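Local structure of oxidoreductase, NAD-binding/iron-sulfur cluster-binding protein (Nitratireductor pacificus pht-3B, 6ZXU) at residues M561-E566 with Y680-Q685; V572-K577 with V698-G703. The protein is a catabolic reductive dehalogenase that binds cobalamin (B12) and two 4Fe-4S clusters, and probably removes halogen from organohalide substrates by reduction. All blocks are in the same frame, centred on the assembly; numbering follows the deposited sequence.

Interaction 1. Residues M561-E566 with Y680-Q685; sequences MFNGYE and YPPRLQ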
ATOM      1  N   MET A 561      27.026  -9.490   9.240  1.00 17.19           N
ATOM      2  CA  MET A 561      26.776 -10.411   8.131  1.00 18.84           C
ATOM      3  C   MET A 561      25.721 -11.409   8.589  1.00 18.29           C
ATOM      4  O   MET A 561      25.758 -11.890   9.724  1.00 17.92           O
ATOM      5  CB  MET A 561      28.111 -11.158   7.756  1.00 21.41           C
ATOM      6  CG  MET A 561      29.205 -10.283   7.173  1.00 19.24           C
ATOM      7  SD  MET A 561      28.686  -9.186   5.849  1.00 22.00           S
ATOM      8  CE  MET A 561      28.308 -10.362   4.561  1.00 22.59           C
ATOM      9  N   PHE A 562      24.839 -11.742   7.680  1.00 15.81           N
ATOM     10  CA  PHE A 562      23.730 -12.650   7.934  1.00 15.03           C
ATOM     11  C   PHE A 562      23.464 -13.348   6.608  1.00 14.69           C
ATOM     12  O   PHE A 562      23.123 -12.696   5.657  1.00 15.17           O
ATOM     13  CB  PHE A 562      22.473 -11.809   8.387  1.00 14.42           C
ATOM     14  CG  PHE A 562      21.216 -12.602   8.599  1.00 14.01           C
ATOM     15  CD1 PHE A 562      20.290 -12.815   7.567  1.00 15.74           C
ATOM     16  CD2 PHE A 562      20.950 -13.164   9.826  1.00 14.17           C
ATOM     17  CE1 PHE A 562      19.206 -13.594   7.767  1.00 14.21           C
ATOM     18  CE2 PHE A 562      19.851 -13.962  10.020  1.00 13.66           C
ATOM     19  CZ  PHE A 562      18.955 -14.149   8.983  1.00 14.14           C
ATOM     20  N   ASN A 563      23.635 -14.679   6.571  1.00 14.77           N
ATOM     21  CA  ASN A 563      23.307 -15.520   5.427  1.00 13.54           C
ATOM     22  C   ASN A 563      23.859 -14.916   4.172  1.00 13.34           C
ATOM     23  O   ASN A 563      23.182 -14.853   3.138  1.00 13.94           O
ATOM     24  CB  ASN A 563      21.806 -15.745   5.290  1.00 12.80           C
ATOM     25  CG  ASN A 563      21.444 -16.804   4.224  1.00 13.82           C
ATOM     26  OD1 ASN A 563      22.236 -17.682   3.905  1.00 16.61           O
ATOM     27  ND2 ASN A 563      20.273 -16.730   3.727  1.00 13.45           N
ATOM     28  N   GLY A 564      25.146 -14.494   4.220  1.00 14.09           N
ATOM     29  CA  GLY A 564      25.800 -13.986   3.040  1.00 13.73           C
ATOM     30  C   GLY A 564      25.668 -12.545   2.669  1.00 14.48           C
ATOM     31  O   GLY A 564      26.137 -12.134   1.632  1.00 16.10           O
ATOM     32  N   TYR A 565      24.947 -11.734   3.456  1.00 15.37           N
ATOM     33  CA  TYR A 565      24.798 -10.318   3.165  1.00 14.85           C
ATOM     34  C   TYR A 565      24.876  -9.479   4.425  1.00 14.56           C
ATOM     35  O   TYR A 565      24.578  -9.909   5.481  1.00 15.47           O
ATOM     36  CB  TYR A 565      23.509 -10.012   2.359  1.00 14.87           C
ATOM     37  CG  TYR A 565      22.254 -10.602   2.986  1.00 15.03           C
ATOM     38  CD1 TYR A 565      21.821 -11.873   2.671  1.00 13.93           C
ATOM     39  CD2 TYR A 565      21.547  -9.894   3.855  1.00 14.70           C
ATOM     40  CE1 TYR A 565      20.729 -12.432   3.276  1.00 15.69           C
ATOM     41  CE2 TYR A 565      20.433 -10.395   4.442  1.00 14.59           C
ATOM     42  CZ  TYR A 565      20.005 -11.650   4.146  1.00 16.47           C
ATOM     43  OH  TYR A 565      18.894 -12.155   4.740  1.00 15.91           O
ATOM     44  N   GLU A 566      25.222  -8.219   4.230  1.00 16.63           N
ATOM     45  CA  GLU A 566      25.381  -7.232   5.269  1.00 17.70           C
ATOM     46  C   GLU A 566      23.985  -6.583   5.545  1.00 16.75           C
ATOM     47  O   GLU A 566      23.279  -6.135   4.621  1.00 14.92           O
ATOM     48  CB  GLU A 566      26.345  -6.145   4.778  1.00 19.56           C
ATOM     49  CG  GLU A 566      26.532  -4.949   5.694  1.00 19.68           C
ATOM     50  CD  GLU A 566      27.470  -3.863   5.108  1.00 26.34           C
ATOM     51  OE1 GLU A 566      27.823  -3.877   3.872  1.00 22.27           O
ATOM     52  OE2 GLU A 566      27.788  -2.937   5.902  1.00 30.15           O
ATOM     53  N   TYR A 680      18.295 -15.562  13.251  1.00 15.17           N
ATOM     54  CA  TYR A 680      17.912 -16.895  12.844  1.00 16.62           C
ATOM     55  C   TYR A 680      18.264 -17.077  11.372  1.00 17.39           C
ATOM     56  O   TYR A 680      17.380 -17.090  10.509  1.00 14.68           O
ATOM     57  CB  TYR A 680      16.450 -17.142  13.106  1.00 16.13           C
ATOM     58  CG  TYR A 680      16.116 -17.066  14.558  1.00 17.86           C
ATOM     59  CD1 TYR A 680      16.415 -18.089  15.410  1.00 20.22           C
ATOM     60  CD2 TYR A 680      15.627 -15.894  15.110  1.00 17.51           C
ATOM     61  CE1 TYR A 680      16.176 -18.010  16.772  1.00 20.11           C
ATOM     62  CE2 TYR A 680      15.432 -15.768  16.489  1.00 20.57           C
ATOM     63  CZ  TYR A 680      15.718 -16.863  17.316  1.00 21.21           C
ATOM     64  OH  TYR A 680      15.458 -16.766  18.709  1.00 23.25           O
ATOM     65  N   PRO A 681      19.574 -17.270  11.096  1.00 18.95           N
ATOM     66  CA  PRO A 681      19.964 -17.589   9.734  1.00 18.52           C
ATOM     67  C   PRO A 681      19.547 -19.017   9.432  1.00 17.94           C
ATOM     68  O   PRO A 681      19.091 -19.700  10.318  1.00 16.31           O
ATOM     69  CB  PRO A 681      21.480 -17.421   9.764  1.00 19.15           C
ATOM     70  CG  PRO A 681      21.839 -17.693  11.179  1.00 20.79           C
ATOM     71  CD  PRO A 681      20.720 -17.205  12.001  1.00 18.24           C
ATOM     72  N   PRO A 682      19.730 -19.483   8.167  1.00 21.88           N
ATOM     73  CA  PRO A 682      19.300 -20.841   7.819  1.00 22.29           C
ATOM     74  C   PRO A 682      19.618 -21.965   8.802  1.00 22.97           C
ATOM     75  O   PRO A 682      18.782 -22.855   9.005  1.00 24.00           O
ATOM     76  CB  PRO A 682      19.953 -21.061   6.462  1.00 22.32           C
ATOM     77  CG  PRO A 682      19.855 -19.689   5.860  1.00 23.69           C
ATOM     78  CD  PRO A 682      20.179 -18.752   6.970  1.00 19.64           C
ATOM     79  N   ARG A 683      20.759 -21.946   9.434  1.00 22.54           N
ATOM     80  CA  ARG A 683      20.984 -23.030  10.346  1.00 25.52           C
ATOM     81  C   ARG A 683      20.039 -23.121  11.518  1.00 25.86           C
ATOM     82  O   ARG A 683      19.968 -24.157  12.126  1.00 25.75           O
ATOM     83  CB  ARG A 683      22.405 -23.038  10.846  1.00 29.30           C
ATOM     84  CG  ARG A 683      22.841 -21.940  11.691  1.00 31.76           C
ATOM     85  CD  ARG A 683      24.336 -22.131  12.068  1.00 36.39           C
ATOM     86  NE  ARG A 683      24.459 -23.196  13.043  1.00 37.43           N
ATOM     87  CZ  ARG A 683      24.396 -23.045  14.353  1.00 43.73           C
ATOM     88  NH1 ARG A 683      24.320 -21.842  14.868  1.00 51.99           N
ATOM     89  NH2 ARG A 683      24.380 -24.112  15.164  1.00 56.25           N
ATOM     90  N   LEU A 684      19.377 -22.017  11.889  1.00 22.22           N
ATOM     91  CA  LEU A 684      18.448 -22.001  13.010  1.00 17.44           C
ATOM     92  C   LEU A 684      17.019 -21.925  12.550  1.00 18.94           C
ATOM     93  O   LEU A 684      16.133 -21.589  13.349  1.00 19.64           O
ATOM     94  CB  LEU A 684      18.794 -20.848  13.955  1.00 21.02           C
ATOM     95  CG  LEU A 684      20.197 -20.956  14.598  1.00 23.08           C
ATOM     96  CD1 LEU A 684      20.472 -19.737  15.476  1.00 23.56           C
ATOM     97  CD2 LEU A 684      20.221 -22.206  15.470  1.00 27.73           C
ATOM     98  N   GLN A 685      16.781 -22.239  11.284  1.00 16.38           N
ATOM     99  CA  GLN A 685      15.490 -22.253  10.686  1.00 18.82           C
ATOM    100  C   GLN A 685      15.049 -23.726  10.483  1.00 20.14           C
ATOM    101  O   GLN A 685      15.900 -24.579  10.415  1.00 20.31           O
ATOM    102  CB  GLN A 685      15.536 -21.524   9.352  1.00 19.61           C
ATOM    103  CG  GLN A 685      15.704 -20.013   9.514  1.00 18.82           C
ATOM    104  CD  GLN A 685      14.406 -19.316   9.922  1.00 19.61           C
ATOM    105  OE1 GLN A 685      13.733 -19.747  10.819  1.00 19.46           O
ATOM    106  NE2 GLN A 685      14.090 -18.179   9.265  1.00 19.17           N
TER
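The beta hairpin 560-567, part of the wall of the cobalamin pocket, meets the loop 680-685 through Phe562 and Asn563 at its turn. Phe562 CE2 rests on the proline backbone, 3.5 Å from Pro681 N, and the same carbon lies 3.8 Å from Pro681 CB. The ring's CZ corner approaches the Tyr680 carbonyl edge-on, with Tyr680 O 3.7 Å away. With CG anti to the backbone N (chi1 176°), this torsion brings the ring's CE2 and CZ up to the loop, and the side chain also comes close to the bound cobalamin; Lys569 adds a cation-pi contact. The hairpin is closed by a type I' turn from Phe562 to Tyr565, in which Tyr565 N donates to Phe562 O at 3.0 Å and Phe562 N to Tyr565 O. Phe562 O also lies over the centre of the Tyr565 ring, whose hydroxyl is hydrogen-bonded to cobalamin. Gly564, at phi 86°, takes a turn position where a side chain would press against the preceding carbonyl oxygen. At the turn's first corner, Asn563 crosses the Pro682 ring at about a right angle: its CG sits 3.6 Å from Pro682 CD, and both OD1 and ND2 pack near Pro682 CG. The amide has its polar partner elsewhere, OD1 accepting from the backbone N of Gln309. With an alanine here, Gln309 N would probably lose this acceptor and a gap would open beside Pro682. On the loop side, a short 3-10 turn at 682-683 begins at the second proline, with Leu684 N bonded to Pro681 O at 2.8 Å.

Interaction 2. Residues V572-K577 with V698-G703; sequences VEKCTK and VDRSGG. With SF4 (iron/sulfur cluster), chain E.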
ATOM      1  N   VAL A 572      13.625 -10.857  14.975  1.00 12.86           N
ATOM      2  CA  VAL A 572      12.396 -11.181  14.339  1.00 14.14           C
ATOM      3  C   VAL A 572      11.464 -11.966  15.250  1.00 16.96           C
ATOM      4  O   VAL A 572      10.242 -11.948  15.075  1.00 14.66           O
ATOM      5  CB  VAL A 572      12.596 -11.870  12.972  1.00 13.94           C
ATOM      6  CG1 VAL A 572      13.388 -10.975  12.041  1.00 15.62           C
ATOM      7  CG2 VAL A 572      13.279 -13.217  13.108  1.00 15.39           C
ATOM      8  N   GLU A 573      12.030 -12.676  16.215  1.00 14.60           N
ATOM      9  CA  GLU A 573      11.191 -13.360  17.207  1.00 15.62           C
ATOM     10  C   GLU A 573      10.455 -12.358  18.101  1.00 16.13           C
ATOM     11  O   GLU A 573       9.244 -12.512  18.317  1.00 17.77           O
ATOM     12  CB  GLU A 573      12.039 -14.245  18.046  1.00 19.41           C
ATOM     13  CG  GLU A 573      11.257 -14.935  19.156  1.00 22.96           C
ATOM     14  CD  GLU A 573      12.193 -15.827  19.980  1.00 28.42           C
ATOM     15  OE1 GLU A 573      13.449 -15.904  19.724  1.00 26.93           O
ATOM     16  OE2 GLU A 573      11.671 -16.481  20.899  1.00 38.01           O
ATOM     17  N   LYS A 574      11.143 -11.344  18.588  1.00 14.89           N
ATOM     18  CA  LYS A 574      10.504 -10.313  19.420  1.00 16.08           C
ATOM     19  C   LYS A 574       9.472  -9.506  18.635  1.00 15.92           C
ATOM     20  O   LYS A 574       8.300  -9.363  19.089  1.00 13.32           O
ATOM     21  CB  LYS A 574      11.504  -9.381  20.019  1.00 17.22           C
ATOM     22  CG  LYS A 574      12.388 -10.020  21.050  1.00 19.89           C
ATOM     23  CD  LYS A 574      12.960  -9.014  22.038  1.00 20.63           C
ATOM     24  CE  LYS A 574      13.980  -8.162  21.361  1.00 17.84           C
ATOM     25  NZ  LYS A 574      14.792  -7.328  22.299  1.00 17.28           N
ATOM     26  N   CYS A 575       9.815  -9.096  17.404  1.00 15.68           N
ATOM     27  CA  CYS A 575       8.849  -8.371  16.596  1.00 14.87           C
ATOM     28  C   CYS A 575       7.644  -9.273  16.239  1.00 14.69           C
ATOM     29  O   CYS A 575       6.460  -8.872  16.450  1.00 13.51           O
ATOM     30  CB  CYS A 575       9.492  -7.762  15.358  1.00 14.51           C
ATOM     31  SG  CYS A 575       8.301  -7.014  14.278  1.00 14.10           S
ATOM     32  N   THR A 576       7.856 -10.509  15.842  1.00 14.15           N
ATOM     33  CA  THR A 576       6.711 -11.369  15.560  1.00 14.14           C
ATOM     34  C   THR A 576       5.752 -11.505  16.747  1.00 14.48           C
ATOM     35  O   THR A 576       4.521 -11.377  16.625  1.00 12.93           O
ATOM     36  CB  THR A 576       7.163 -12.805  15.108  1.00 14.02           C
ATOM     37  OG1 THR A 576       7.976 -12.675  13.959  1.00 11.68           O
ATOM     38  CG2 THR A 576       5.961 -13.637  14.712  1.00 14.06           C
ATOM     39  N   LYS A 577       6.312 -11.766  17.936  1.00 18.05           N
ATOM     40  CA  LYS A 577       5.478 -11.974  19.106  1.00 17.75           C
ATOM     41  C   LYS A 577       4.692 -10.699  19.430  1.00 18.44           C
ATOM     42  O   LYS A 577       3.487 -10.773  19.729  1.00 18.66           O
ATOM     43  CB  LYS A 577       6.344 -12.374  20.291  1.00 22.59           C
ATOM     44  CG  LYS A 577       6.678 -13.843  20.234  1.00 29.70           C
ATOM     45  CD  LYS A 577       7.702 -14.243  21.307  1.00 33.47           C
ATOM     46  CE  LYS A 577       7.659 -15.766  21.513  1.00 38.64           C
ATOM     47  NZ  LYS A 577       8.965 -16.242  22.023  1.00 45.37           N
ATOM     48  N   VAL A 698      11.463 -22.277  18.686  1.00 24.27           N
ATOM     49  CA  VAL A 698      12.504 -21.343  18.289  1.00 24.19           C
ATOM     50  C   VAL A 698      13.685 -21.454  19.287  1.00 26.97           C
ATOM     51  O   VAL A 698      13.498 -21.424  20.500  1.00 27.35           O
ATOM     52  CB  VAL A 698      11.954 -19.916  18.209  1.00 25.95           C
ATOM     53  CG1 VAL A 698      13.081 -18.932  18.002  1.00 31.75           C
ATOM     54  CG2 VAL A 698      11.089 -19.774  16.991  1.00 25.70           C
ATOM     55  N   ASP A 699      14.920 -21.563  18.782  1.00 24.58           N
ATOM     56  CA  ASP A 699      16.075 -21.728  19.658  1.00 23.21           C
ATOM     57  C   ASP A 699      16.655 -20.372  20.031  1.00 23.45           C
ATOM     58  O   ASP A 699      17.638 -19.932  19.452  1.00 23.37           O
ATOM     59  CB  ASP A 699      17.101 -22.623  18.962  1.00 26.27           C
ATOM     60  CG  ASP A 699      18.367 -22.850  19.812  1.00 31.73           C
ATOM     61  OD1 ASP A 699      18.399 -22.404  20.989  1.00 29.43           O
ATOM     62  OD2 ASP A 699      19.391 -23.422  19.290  1.00 35.75           O
ATOM     63  N   ARG A 700      16.120 -19.762  21.055  1.00 20.92           N
ATOM     64  CA  ARG A 700      16.522 -18.389  21.352  1.00 21.76           C
ATOM     65  C   ARG A 700      17.906 -18.339  21.900  1.00 22.41           C
ATOM     66  O   ARG A 700      18.701 -17.475  21.499  1.00 21.83           O
ATOM     67  CB  ARG A 700      15.522 -17.731  22.300  1.00 25.73           C
ATOM     68  CG  ARG A 700      15.854 -16.277  22.501  1.00 25.13           C
ATOM     69  CD  ARG A 700      14.644 -15.447  22.833  1.00 26.09           C
ATOM     70  NE  ARG A 700      15.070 -14.051  22.929  1.00 26.08           N
ATOM     71  CZ  ARG A 700      15.058 -13.180  21.945  1.00 22.16           C
ATOM     72  NH1 ARG A 700      14.581 -13.503  20.753  1.00 21.70           N
ATOM     73  NH2 ARG A 700      15.522 -11.982  22.182  1.00 21.88           N
ATOM     74  N   SER A 701      18.270 -19.212  22.810  1.00 19.71           N
ATOM     75  CA  SER A 701      19.652 -19.105  23.311  1.00 22.24           C
ATOM     76  C   SER A 701      20.655 -19.307  22.167  1.00 23.69           C
ATOM     77  O   SER A 701      21.695 -18.621  22.094  1.00 21.57           O
ATOM     78  CB  SER A 701      19.895 -20.070  24.458  1.00 25.60           C
ATOM     79  OG  SER A 701      19.528 -21.274  23.929  1.00 32.31           O
ATOM     80  N   GLY A 702      20.347 -20.188  21.226  1.00 19.54           N
ATOM     81  CA  GLY A 702      21.241 -20.386  20.076  1.00 18.10           C
ATOM     82  C   GLY A 702      21.267 -19.131  19.180  1.00 18.67           C
ATOM     83  O   GLY A 702      22.299 -18.774  18.667  1.00 17.98           O
ATOM     84  N   GLY A 703      20.108 -18.482  18.972  1.00 16.74           N
ATOM     85  CA  GLY A 703      20.044 -17.252  18.148  1.00 16.14           C
ATOM     86  C   GLY A 703      20.767 -16.096  18.770  1.00 17.18           C
ATOM     87  O   GLY A 703      21.364 -15.306  18.054  1.00 14.48           O
TER
HETATM   88 FE1  SF4 E 702       8.150  -4.823  14.838  1.00 14.59          FE
HETATM   89 FE2  SF4 E 702       6.573  -2.711  15.697  1.00 15.43          FE
HETATM   90 FE3  SF4 E 702       8.698  -2.234  13.951  1.00 14.06          FE
HETATM   91 FE4  SF4 E 702       9.143  -2.918  16.575  1.00 16.30          FE
HETATM   92  S1  SF4 E 702       8.132  -1.116  15.808  1.00 17.80           S
HETATM   93  S2  SF4 E 702      10.145  -3.752  14.733  1.00 17.65           S
HETATM   94  S3  SF4 E 702       7.416  -4.348  16.933  1.00 18.06           S
HETATM   95  S4  SF4 E 702       6.909  -3.504  13.581  1.00 17.87           S
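Glu573 of helix 572-581 and Arg700 at the start of helix 700-709 meet with their flat ends steeply inclined, the carboxylate and guanidinium planes 76° apart. Arg700 NH1 donates to Glu573 OE1 at 2.8 Å in a nearly straight bond (161°). The oxygen lies in the guanidinium plane, whereas the nitrogen comes from above the carboxylate plane. Both side chains leave their backbones with CG anti to N, and Glu573 continues fully extended (chi2 -180°), which carries its carboxylate across to the arginine. The methylene Arg700 CD packs beside the same carboxylate, 3.4 Å from Glu573 OE1. Val698 runs past the glutamate in the opposite direction, placing CG1 3.5 Å from Glu573 OE1. Lys574 crosses Arg700 at about a right angle and brings its CG to 3.9 Å from Arg700 NH2, while its own NZ bonds to Asn552 O. One helical turn along, Lys577 NZ reaches Glu573 OE2 at 2.9 Å, using the anti lone pair of that oxygen. Asp699 N-caps the second helix, its OD1 accepting from Gly702 N at 3.0 Å. Cys575, next to Lys574, ties the first helix to the iron-sulfur cluster, its SG bound to FE1 of the cluster at 2.3 Å. Each carboxylate oxygen of Glu573 thus has a cationic partner, and OE1 also meets the Tyr680 hydroxyl; Asp571 takes the other end of the arginine, through NH2. Such a network probably keeps the buried glutamate ionised and fixes the rotation of the guanidinium group.

In the fold
The centres of interactions 1 and 2 are 13 Å apart, about 28 Å from the centre of the chain and on the same side of it. Along the sequence their segments alternate: hairpin 560-567 leads directly into helix 572-581, and the loop 680-685 comes before helix 700-709, so two neighbouring elements of the 4Fe-4S dicluster region are paired in the same order with two elements of the C-terminal part. Tyr680 joins the contacts: its OH lies 2.4 Å from Glu573 OE1, a probable hydrogen bond, and packs against Val698 and Arg700. The C-terminal part thereby packs against cofactor-binding elements, with Tyr565 reaching cobalamin and Cys575 a cluster.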